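Local coordinates for protein EF0056 (Enterococcus faecalis, PDB 6ORI) that is an enterococcal surface protein of unknown function, probably connected with biofilms, part of whose N-terminal region forms immunoglobulin-like folds, at residues Ser162-Tyr167 against Asp374-Ser379; Thr187-Thr192 against Thr395-Leu400; Gly214-Lys219 against Ile240-Lys245. All blocks are in the same frame, centred on the assembly; numbering follows the deposited sequence. Where two conformers were deposited one is given.

Contact 1. Residues Ser162-Tyr167 against Asp374-Ser379; sequences SDRLMY and DFIFDS. With CA (calcium ion), chain B.
Ser-162 and Asp-374 meet at a calcium ion: Ser-162 O binds it at 2.4 Å and Asp-374 OD1 at 2.3 Å. In one of its two deposited conformers Asp-163 also places OD1 on the ion, a less certain ligand. Ser-162 O and Asp-374 OD1 crowd to 3.2 Å because both bind the metal. The other oxygen of the Asp-374 carboxylate, OD2, accepts the backbone N-H of Arg-164 at 3.0 Å, approached from above the carboxylate plane (45° out of it). One carboxylate divides its oxygens between metal and main chain, which fixes its rotation. A weak bond from Asp-374 N to Ser-162 O ties the backbones together. Arg-164 CG touches Ile-376 CD1 at 4.1 Å, the two side chains crossing at about a right angle; bends at chi2 and chi3 (-55° and -52°) turn the arginine chain, whose NH1 forms a salt bridge with Asp-195. Gly-372, Leu-400 and Asp-402 supply the remaining ligands. The site lies at the C-terminal end of helix 157-162 and just before strand 375-382, while Ile-376 packs on Tyr-189 of strand 184-189 and on Thr-395 and Tyr-397 of strand 394-398.

Contact 2. Residues Thr187-Thr192 against Thr395-Leu400; sequences TGYFLT and TGYYYL. With CA (calcium ion), chain B.
Tyr-189 and Tyr-397 both carry CG between the backbone N and the carbonyl carbon (chi1 68° and 80°), and from there the two side chains slide past each other in opposite directions. Tyr-189 CD1 comes to 4.0 Å from Tyr-397 CB. The far end of the Tyr-189 ring reaches Thr-395, whose OG1, anti to its own backbone N, sits at the ring edge, 2.7 Å from Tyr-189 OH. Whether Tyr-189 OH gives its proton to OG1 is not settled, since another acceptor is within reach; Thr-395 OG1 also bonds to Asp-378 of strand 375-382. Thr-395 CG2 fits against Leu-191 CD2 at 3.9 Å, and Tyr-397 CE1 lies 3.5 Å from Gly-188 O and beside the CG2 methyl of Thr-187. No direct backbone bond joins the segments. Instead, water 2 accepts from Tyr-189 N and donates to Thr-395 O at 2.9 Å, and water 1 accepts from Tyr-397 N and lies 2.7 Å from Thr-187 O. The strand axes pass 5.9 Å apart at 101°; the strands belong to different sheets, 184-189 pairing with 166-173 and 394-398 with 375-382. Tyr-397 also packs on Met-166 of strand 166-173, and Tyr-398 touches Thr-218 and Tyr-220 of strand 211-221.

Contact 3. Residues Gly214-Lys219 against Ile240-Lys245; sequences GSVNTK and IILDHK
Two strands consecutive in the chain form this antiparallel ladder at the edge of a five-stranded sheet, Ser-215 pairing with Lys-245, Asn-217 with Asp-243 and Lys-219 with Ile-241 as hydrogen-bonded pairs. Each of these pairs exchanges two backbone bonds; those of the middle pair are Asn-217 N to Asp-243 O at 3.0 Å and Asp-243 N to Asn-217 O at 2.9 Å. Between them, Val-216 with His-244 and Thr-218 with Leu-242 are non-hydrogen-bonded pairs, closed by CA-H...O contacts such as Thr-218 CA to Ile-241 O at 3.2 Å.

The side chains of these two pairs share one face. Thr-218 holds CG2 anti to its carbonyl carbon and sets it against Leu-242 CD2 at 3.8 Å. His-244 has CG anti to its backbone N (chi1 179°); its CD2 lies 3.4 Å from Ser-215 O, which sits in the ring plane at the edge, and 4.1 Å from Val-216 CG2. This face packs on Phe-377 and Ser-379 of strand 375-382, in the second sheet of what is consistent with an immunoglobulin-like sandwich. Thr-218 OG1 bonds to Tyr-397 O of strand 394-398, and His-244 NE2 to Thr-392 O, just before that strand.

The other face carries Ser-215, Asn-217, Lys-219, Ile-241, Asp-243 and Lys-245. Water 3 joins Ser-215 OG to Lys-245 O, to which it donates at 2.9 Å. Polar tips here find partners beyond the ladder: Asn-217 OD1 accepts from Thr-187 N, Asp-243 forms a salt bridge with Arg-343, and Lys-245 NZ bonds to Ser-32 O. Lys-219 instead pairs with Glu-221 within its own strand. The register rests on the six main-chain bonds, with methyl packing on the Thr-218 and Leu-242 face, while Asn-217, Asp-243 and Lys-245 link this edge to neighbouring strands.

Overall arrangement
From the N terminus, the chain first passes 162-167, where helix 157-162 ends, and then 187-192, both within or beside the large antiparallel sheet that holds strands 166-173 and 184-189. Next comes contact 3, which closes a short loop between 214-219 and 240-245 as the five-stranded sheet begins. Only much later do 374-379 and 395-400 return to close contacts 1 and 2, whose long loops cross each other and both enclose contact 3. Contacts 1 and 2, with centres about 3 Å apart, join that large sheet to the four-stranded one beside a shared calcium ion. Contact 3, about 12 and 11 Å from their centres, lies against the other side of the four-stranded sheet.

Contact 1. Residues Ser162-Tyr167 against Asp374-Ser379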
loop_
_atom_site.group_PDB
_atom_site.type_symbol
_atom_site.label_atom_id
_atom_site.label_comp_id
_atom_site.label_asym_id
_atom_site.label_seq_id
_atom_site.Cartn_x
_atom_site.Cartn_y
_atom_site.Cartn_z
ATOM N N SER A 162 2.206 3.994 -19.608
ATOM C CA SER A 162 3.181 2.917 -19.491
ATOM C C SER A 162 3.923 2.877 -18.144
ATOM O O SER A 162 4.384 1.833 -17.737
ATOM C CB SER A 162 4.179 2.980 -20.641
ATOM O OG SER A 162 4.971 4.150 -20.584
ATOM N N ASP A 163 4.122 4.034 -17.508
ATOM C CA ASP A 163 4.737 4.114 -16.175
ATOM C C ASP A 163 3.756 4.862 -15.261
ATOM O O ASP A 163 3.518 6.073 -15.417
ATOM C CB ASP A 163 6.057 4.902 -16.196
ATOM C CG ASP A 163 7.257 4.093 -16.663
ATOM O OD1 ASP A 163 7.190 2.865 -16.775
ATOM O OD2 ASP A 163 8.326 4.718 -16.870
ATOM N N ARG A 164 3.178 4.173 -14.294
ATOM C CA ARG A 164 2.282 4.836 -13.354
ATOM C C ARG A 164 3.064 5.802 -12.454
ATOM O O ARG A 164 4.246 5.611 -12.217
ATOM C CB ARG A 164 1.535 3.806 -12.505
ATOM C CG ARG A 164 0.739 2.768 -13.311
ATOM C CD ARG A 164 -0.229 3.417 -14.275
ATOM N NE ARG A 164 -1.097 4.415 -13.654
ATOM C CZ ARG A 164 -2.424 4.324 -13.511
ATOM N NH1 ARG A 164 -3.084 5.333 -12.928
ATOM N NH2 ARG A 164 -3.092 3.244 -13.931
ATOM N N LEU A 165 2.375 6.823 -11.968
ATOM C CA LEU A 165 2.966 7.845 -11.100
ATOM C C LEU A 165 3.019 7.334 -9.683
ATOM O O LEU A 165 1.998 7.206 -9.015
ATOM C CB LEU A 165 2.163 9.139 -11.132
ATOM C CG LEU A 165 2.098 9.859 -12.484
ATOM C CD1 LEU A 165 0.972 10.902 -12.445
ATOM C CD2 LEU A 165 3.427 10.493 -12.855
ATOM N N MET A 166 4.218 7.040 -9.226
ATOM C CA MET A 166 4.385 6.418 -7.940
ATOM C C MET A 166 4.485 7.366 -6.769
ATOM O O MET A 166 4.792 8.564 -6.910
ATOM C CB MET A 166 5.609 5.517 -7.974
ATOM C CG MET A 166 6.941 6.234 -8.009
ATOM S SD MET A 166 7.597 6.813 -6.418
ATOM C CE MET A 166 8.045 5.260 -5.690
ATOM N N TYR A 167 4.223 6.808 -5.594
ATOM C CA TYR A 167 4.600 7.429 -4.330
ATOM C C TYR A 167 5.083 6.331 -3.393
ATOM O O TYR A 167 4.704 5.169 -3.545
ATOM C CB TYR A 167 3.443 8.194 -3.707
ATOM C CG TYR A 167 2.189 7.405 -3.449
ATOM C CD1 TYR A 167 2.072 6.554 -2.361
ATOM C CD2 TYR A 167 1.093 7.554 -4.281
ATOM C CE1 TYR A 167 0.884 5.840 -2.149
ATOM C CE2 TYR A 167 -0.082 6.876 -4.066
ATOM C CZ TYR A 167 -0.183 6.037 -3.001
ATOM O OH TYR A 167 -1.380 5.373 -2.823
ATOM N N ASP A 374 3.190 -0.969 -16.707
ATOM C CA ASP A 374 3.465 -1.565 -15.397
ATOM C C ASP A 374 2.353 -2.537 -15.070
ATOM O O ASP A 374 1.230 -2.392 -15.545
ATOM C CB ASP A 374 3.546 -0.499 -14.305
ATOM C CG ASP A 374 4.675 0.479 -14.533
ATOM O OD1 ASP A 374 5.604 0.184 -15.341
ATOM O OD2 ASP A 374 4.626 1.565 -13.907
ATOM N N PHE A 375 2.650 -3.543 -14.253
ATOM C CA PHE A 375 1.617 -4.516 -13.888
ATOM C C PHE A 375 0.762 -3.980 -12.757
ATOM O O PHE A 375 1.285 -3.422 -11.797
ATOM C CB PHE A 375 2.243 -5.821 -13.431
ATOM C CG PHE A 375 3.035 -6.525 -14.477
ATOM C CD1 PHE A 375 2.458 -6.947 -15.664
ATOM C CD2 PHE A 375 4.372 -6.791 -14.255
ATOM C CE1 PHE A 375 3.209 -7.625 -16.607
ATOM C CE2 PHE A 375 5.129 -7.462 -15.201
ATOM C CZ PHE A 375 4.544 -7.874 -16.379
ATOM N N ILE A 376 -0.544 -4.172 -12.869
ATOM C CA ILE A 376 -1.509 -3.672 -11.882
ATOM C C ILE A 376 -2.156 -4.834 -11.135
ATOM O O ILE A 376 -2.512 -5.839 -11.733
ATOM C CB ILE A 376 -2.610 -2.839 -12.568
ATOM C CG1 ILE A 376 -1.986 -1.646 -13.310
ATOM C CG2 ILE A 376 -3.629 -2.351 -11.555
ATOM C CD1 ILE A 376 -1.196 -0.685 -12.450
ATOM N N PHE A 377 -2.309 -4.661 -9.827
ATOM C CA PHE A 377 -2.927 -5.636 -8.937
ATOM C C PHE A 377 -3.951 -4.956 -8.036
ATOM O O PHE A 377 -3.728 -3.861 -7.547
ATOM C CB PHE A 377 -1.873 -6.315 -8.066
ATOM C CG PHE A 377 -0.748 -6.914 -8.850
ATOM C CD1 PHE A 377 0.353 -6.166 -9.182
ATOM C CD2 PHE A 377 -0.810 -8.215 -9.294
ATOM C CE1 PHE A 377 1.366 -6.711 -9.903
ATOM C CE2 PHE A 377 0.216 -8.749 -10.025
ATOM C CZ PHE A 377 1.303 -8.000 -10.328
ATOM N N ASP A 378 -5.056 -5.629 -7.752
ATOM C CA ASP A 378 -6.087 -5.057 -6.879
ATOM C C ASP A 378 -6.486 -6.084 -5.837
ATOM O O ASP A 378 -6.367 -7.288 -6.064
ATOM C CB ASP A 378 -7.320 -4.676 -7.696
ATOM C CG ASP A 378 -6.977 -3.877 -8.938
ATOM O OD1 ASP A 378 -6.907 -2.642 -8.839
ATOM O OD2 ASP A 378 -6.735 -4.481 -10.007
ATOM N N SER A 379 -6.988 -5.610 -4.708
ATOM C CA SER A 379 -7.512 -6.492 -3.676
ATOM C C SER A 379 -8.583 -5.751 -2.905
ATOM O O SER A 379 -8.500 -4.537 -2.729
ATOM C CB SER A 379 -6.417 -6.951 -2.732
ATOM O OG SER A 379 -5.392 -7.611 -3.436
HETATM CA CA CA B . 6.473 0.782 -17.411
#

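Contact 2. Residues Thr187-Thr192 against Thr395-Leu400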
loop_
_atom_site.group_PDB
_atom_site.type_symbol
_atom_site.label_atom_id
_atom_site.label_comp_id
_atom_site.label_asym_id
_atom_site.label_seq_id
_atom_site.Cartn_x
_atom_site.Cartn_y
_atom_site.Cartn_z
ATOM N N THR A 187 4.165 1.647 -0.904
ATOM C CA THR A 187 4.430 2.159 -2.249
ATOM C C THR A 187 3.195 1.939 -3.105
ATOM O O THR A 187 2.752 0.777 -3.245
ATOM C CB THR A 187 5.629 1.452 -2.892
ATOM O OG1 THR A 187 6.812 1.701 -2.127
ATOM C CG2 THR A 187 5.858 1.928 -4.337
ATOM N N GLY A 188 2.652 3.025 -3.669
ATOM C CA GLY A 188 1.435 2.976 -4.463
ATOM C C GLY A 188 1.536 3.897 -5.660
ATOM O O GLY A 188 2.626 4.341 -5.983
ATOM N N TYR A 189 0.412 4.124 -6.322
ATOM C CA TYR A 189 0.371 5.000 -7.476
ATOM C C TYR A 189 -0.827 5.900 -7.469
ATOM O O TYR A 189 -1.862 5.572 -6.907
ATOM C CB TYR A 189 0.490 4.235 -8.807
ATOM C CG TYR A 189 -0.700 3.357 -9.138
ATOM C CD1 TYR A 189 -0.830 2.080 -8.596
ATOM C CD2 TYR A 189 -1.700 3.804 -9.975
ATOM C CE1 TYR A 189 -1.924 1.289 -8.897
ATOM C CE2 TYR A 189 -2.794 3.022 -10.281
ATOM C CZ TYR A 189 -2.895 1.770 -9.742
ATOM O OH TYR A 189 -4.004 0.998 -10.052
ATOM N N PHE A 190 -0.675 7.087 -8.043
ATOM C CA PHE A 190 -1.781 8.012 -8.175
ATOM C C PHE A 190 -2.772 7.551 -9.220
ATOM O O PHE A 190 -2.396 7.205 -10.329
ATOM C CB PHE A 190 -1.255 9.415 -8.547
ATOM C CG PHE A 190 -0.451 10.098 -7.459
ATOM C CD1 PHE A 190 -1.070 10.856 -6.494
ATOM C CD2 PHE A 190 0.938 10.004 -7.447
ATOM C CE1 PHE A 190 -0.313 11.487 -5.512
ATOM C CE2 PHE A 190 1.684 10.654 -6.473
ATOM C CZ PHE A 190 1.044 11.403 -5.521
ATOM N N LEU A 191 -4.038 7.568 -8.850
ATOM C CA LEU A 191 -5.112 7.222 -9.781
ATOM C C LEU A 191 -5.440 8.380 -10.684
ATOM O O LEU A 191 -5.352 9.549 -10.297
ATOM C CB LEU A 191 -6.378 6.821 -9.031
ATOM C CG LEU A 191 -6.240 5.658 -8.065
ATOM C CD1 LEU A 191 -7.604 5.359 -7.473
ATOM C CD2 LEU A 191 -5.681 4.440 -8.754
ATOM N N THR A 192 -5.830 8.052 -11.902
ATOM C CA THR A 192 -6.175 9.045 -12.893
ATOM C C THR A 192 -7.421 8.547 -13.607
ATOM O O THR A 192 -8.001 7.545 -13.208
ATOM C CB THR A 192 -5.043 9.226 -13.888
ATOM O OG1 THR A 192 -4.830 8.000 -14.596
ATOM C CG2 THR A 192 -3.758 9.625 -13.183
ATOM N N THR A 395 -5.155 -0.838 -4.575
ATOM C CA THR A 395 -4.550 -1.167 -5.851
ATOM C C THR A 395 -3.087 -0.854 -5.780
ATOM O O THR A 395 -2.677 0.100 -5.117
ATOM C CB THR A 395 -5.223 -0.442 -7.031
ATOM O OG1 THR A 395 -4.640 -0.865 -8.263
ATOM C CG2 THR A 395 -5.099 1.073 -6.912
ATOM N N GLY A 396 -2.293 -1.675 -6.444
ATOM C CA GLY A 396 -0.859 -1.517 -6.403
ATOM C C GLY A 396 -0.289 -1.886 -7.747
ATOM O O GLY A 396 -1.001 -2.306 -8.642
ATOM N N TYR A 397 1.011 -1.680 -7.882
ATOM C CA TYR A 397 1.652 -1.890 -9.158
ATOM C C TYR A 397 2.990 -2.588 -8.955
ATOM O O TYR A 397 3.565 -2.607 -7.852
ATOM C CB TYR A 397 1.812 -0.566 -9.931
ATOM C CG TYR A 397 2.976 0.270 -9.503
ATOM C CD1 TYR A 397 2.968 0.961 -8.286
ATOM C CD2 TYR A 397 4.103 0.340 -10.288
ATOM C CE1 TYR A 397 4.044 1.709 -7.891
ATOM C CE2 TYR A 397 5.193 1.088 -9.889
ATOM C CZ TYR A 397 5.150 1.755 -8.684
ATOM O OH TYR A 397 6.245 2.485 -8.288
ATOM N N TYR A 398 3.471 -3.173 -10.048
ATOM C CA TYR A 398 4.842 -3.662 -10.120
ATOM C C TYR A 398 5.462 -3.057 -11.374
ATOM O O TYR A 398 4.927 -3.198 -12.474
ATOM C CB TYR A 398 4.916 -5.192 -10.152
ATOM C CG TYR A 398 6.304 -5.668 -9.869
ATOM C CD1 TYR A 398 7.232 -5.830 -10.888
ATOM C CD2 TYR A 398 6.703 -5.897 -8.584
ATOM C CE1 TYR A 398 8.524 -6.229 -10.604
ATOM C CE2 TYR A 398 7.968 -6.310 -8.298
ATOM C CZ TYR A 398 8.871 -6.459 -9.301
ATOM O OH TYR A 398 10.152 -6.856 -8.982
ATOM N N TYR A 399 6.574 -2.346 -11.190
ATOM C CA TYR A 399 7.207 -1.562 -12.251
ATOM C C TYR A 399 7.798 -2.424 -13.348
ATOM O O TYR A 399 8.434 -3.442 -13.065
ATOM C CB TYR A 399 8.330 -0.721 -11.664
ATOM C CG TYR A 399 9.198 -0.001 -12.692
ATOM C CD1 TYR A 399 8.688 1.042 -13.462
ATOM C CD2 TYR A 399 10.537 -0.333 -12.846
ATOM C CE1 TYR A 399 9.479 1.704 -14.392
ATOM C CE2 TYR A 399 11.343 0.331 -13.763
ATOM C CZ TYR A 399 10.812 1.345 -14.533
ATOM O OH TYR A 399 11.622 2.000 -15.444
ATOM N N LEU A 400 7.588 -1.992 -14.593
ATOM C CA LEU A 400 8.201 -2.600 -15.784
ATOM C C LEU A 400 8.888 -1.516 -16.610
ATOM O O LEU A 400 8.251 -0.535 -17.004
ATOM C CB LEU A 400 7.136 -3.271 -16.644
ATOM C CG LEU A 400 7.433 -4.708 -17.050
ATOM C CD1 LEU A 400 7.680 -5.592 -15.811
ATOM C CD2 LEU A 400 6.275 -5.231 -17.893
HETATM CA CA CA B . 6.473 0.782 -17.411
HETATM O O HOH W 1 1.854 -0.974 -5.133
HETATM O O HOH W 2 -2.040 2.915 -5.194
#

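Contact 3. Residues Gly214-Lys219 against Ile240-Lys245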
loop_
_atom_site.group_PDB
_atom_site.type_symbol
_atom_site.label_atom_id
_atom_site.label_comp_id
_atom_site.label_asym_id
_atom_site.label_seq_id
_atom_site.Cartn_x
_atom_site.Cartn_y
_atom_site.Cartn_z
ATOM N N GLY A 214 -7.457 0.918 2.369
ATOM C CA GLY A 214 -6.903 -0.314 1.870
ATOM C C GLY A 214 -5.752 0.014 0.938
ATOM O O GLY A 214 -5.787 1.005 0.206
ATOM N N SER A 215 -4.733 -0.828 0.969
ATOM C CA SER A 215 -3.583 -0.664 0.117
ATOM C C SER A 215 -3.104 -2.022 -0.330
ATOM O O SER A 215 -3.383 -3.032 0.303
ATOM C CB SER A 215 -2.470 0.097 0.840
ATOM O OG SER A 215 -2.136 -0.528 2.067
ATOM N N VAL A 216 -2.402 -2.042 -1.453
ATOM C CA VAL A 216 -1.728 -3.241 -1.930
ATOM C C VAL A 216 -0.270 -2.918 -2.240
ATOM O O VAL A 216 0.003 -2.092 -3.118
ATOM C CB VAL A 216 -2.434 -3.798 -3.170
ATOM C CG1 VAL A 216 -1.632 -4.929 -3.782
ATOM C CG2 VAL A 216 -3.810 -4.309 -2.808
ATOM N N ASN A 217 0.638 -3.563 -1.509
ATOM C CA ASN A 217 2.088 -3.491 -1.748
ATOM C C ASN A 217 2.455 -4.761 -2.489
ATOM O O ASN A 217 1.813 -5.807 -2.306
ATOM C CB ASN A 217 2.867 -3.455 -0.424
ATOM C CG ASN A 217 3.824 -2.232 -0.264
ATOM O OD1 ASN A 217 3.528 -1.106 -0.641
ATOM N ND2 ASN A 217 4.985 -2.487 0.320
ATOM N N THR A 218 3.447 -4.680 -3.351
ATOM C CA THR A 218 3.893 -5.808 -4.143
ATOM C C THR A 218 5.385 -5.978 -3.961
ATOM O O THR A 218 6.111 -5.023 -3.660
ATOM C CB THR A 218 3.605 -5.614 -5.638
ATOM O OG1 THR A 218 4.477 -4.608 -6.158
ATOM C CG2 THR A 218 2.152 -5.228 -5.901
ATOM N N LYS A 219 5.840 -7.200 -4.119
ATOM C CA LYS A 219 7.253 -7.507 -4.027
ATOM C C LYS A 219 7.533 -8.752 -4.840
ATOM O O LYS A 219 6.719 -9.672 -4.862
ATOM C CB LYS A 219 7.639 -7.780 -2.572
ATOM C CG LYS A 219 9.109 -8.044 -2.370
ATOM C CD LYS A 219 9.435 -8.472 -0.960
ATOM C CE LYS A 219 10.924 -8.747 -0.849
ATOM N NZ LYS A 219 11.327 -9.202 0.517
ATOM N N ILE A 240 5.438 -13.196 -7.151
ATOM C CA ILE A 240 5.035 -11.851 -6.808
ATOM C C ILE A 240 4.094 -11.938 -5.621
ATOM O O ILE A 240 3.100 -12.668 -5.659
ATOM C CB ILE A 240 4.374 -11.118 -7.975
ATOM C CG1 ILE A 240 5.369 -10.972 -9.130
ATOM C CG2 ILE A 240 3.853 -9.750 -7.511
ATOM C CD1 ILE A 240 4.727 -10.552 -10.441
ATOM N N ILE A 241 4.446 -11.222 -4.559
ATOM C CA ILE A 241 3.681 -11.198 -3.321
ATOM C C ILE A 241 2.837 -9.954 -3.283
ATOM O O ILE A 241 3.333 -8.854 -3.505
ATOM C CB ILE A 241 4.597 -11.153 -2.077
ATOM C CG1 ILE A 241 5.756 -12.150 -2.180
ATOM C CG2 ILE A 241 3.801 -11.392 -0.799
ATOM C CD1 ILE A 241 5.343 -13.562 -2.399
ATOM N N LEU A 242 1.553 -10.120 -3.019
ATOM C CA LEU A 242 0.614 -9.020 -2.825
ATOM C C LEU A 242 0.283 -8.976 -1.357
ATOM O O LEU A 242 -0.251 -9.949 -0.800
ATOM C CB LEU A 242 -0.687 -9.209 -3.590
ATOM C CG LEU A 242 -0.604 -9.561 -5.055
ATOM C CD1 LEU A 242 -2.014 -9.666 -5.667
ATOM C CD2 LEU A 242 0.221 -8.519 -5.763
ATOM N N ASP A 243 0.586 -7.863 -0.719
ATOM C CA ASP A 243 0.192 -7.634 0.658
ATOM C C ASP A 243 -0.949 -6.629 0.660
ATOM O O ASP A 243 -0.749 -5.439 0.364
ATOM C CB ASP A 243 1.376 -7.156 1.495
ATOM C CG ASP A 243 2.315 -8.303 1.885
ATOM O OD1 ASP A 243 1.960 -9.472 1.651
ATOM O OD2 ASP A 243 3.395 -8.040 2.440
ATOM N N HIS A 244 -2.148 -7.138 0.906
ATOM C CA HIS A 244 -3.343 -6.323 0.988
ATOM C C HIS A 244 -3.495 -5.904 2.436
ATOM O O HIS A 244 -3.766 -6.727 3.308
ATOM C CB HIS A 244 -4.547 -7.140 0.509
ATOM C CG HIS A 244 -5.851 -6.406 0.579
ATOM N ND1 HIS A 244 -7.061 -7.066 0.702
ATOM C CD2 HIS A 244 -6.147 -5.088 0.482
ATOM C CE1 HIS A 244 -8.036 -6.179 0.712
ATOM N NE2 HIS A 244 -7.505 -4.969 0.597
ATOM N N LYS A 245 -3.280 -4.618 2.701
ATOM C CA LYS A 245 -3.298 -4.122 4.065
ATOM C C LYS A 245 -4.514 -3.234 4.312
ATOM O O LYS A 245 -4.815 -2.342 3.516
ATOM C CB LYS A 245 -1.998 -3.375 4.377
ATOM C CG LYS A 245 -1.862 -2.986 5.843
ATOM C CD LYS A 245 -0.491 -2.384 6.165
ATOM C CE LYS A 245 -0.327 -2.163 7.664
ATOM N NZ LYS A 245 1.018 -1.616 7.961
HETATM O O HOH W 3 -4.121 0.356 4.278
#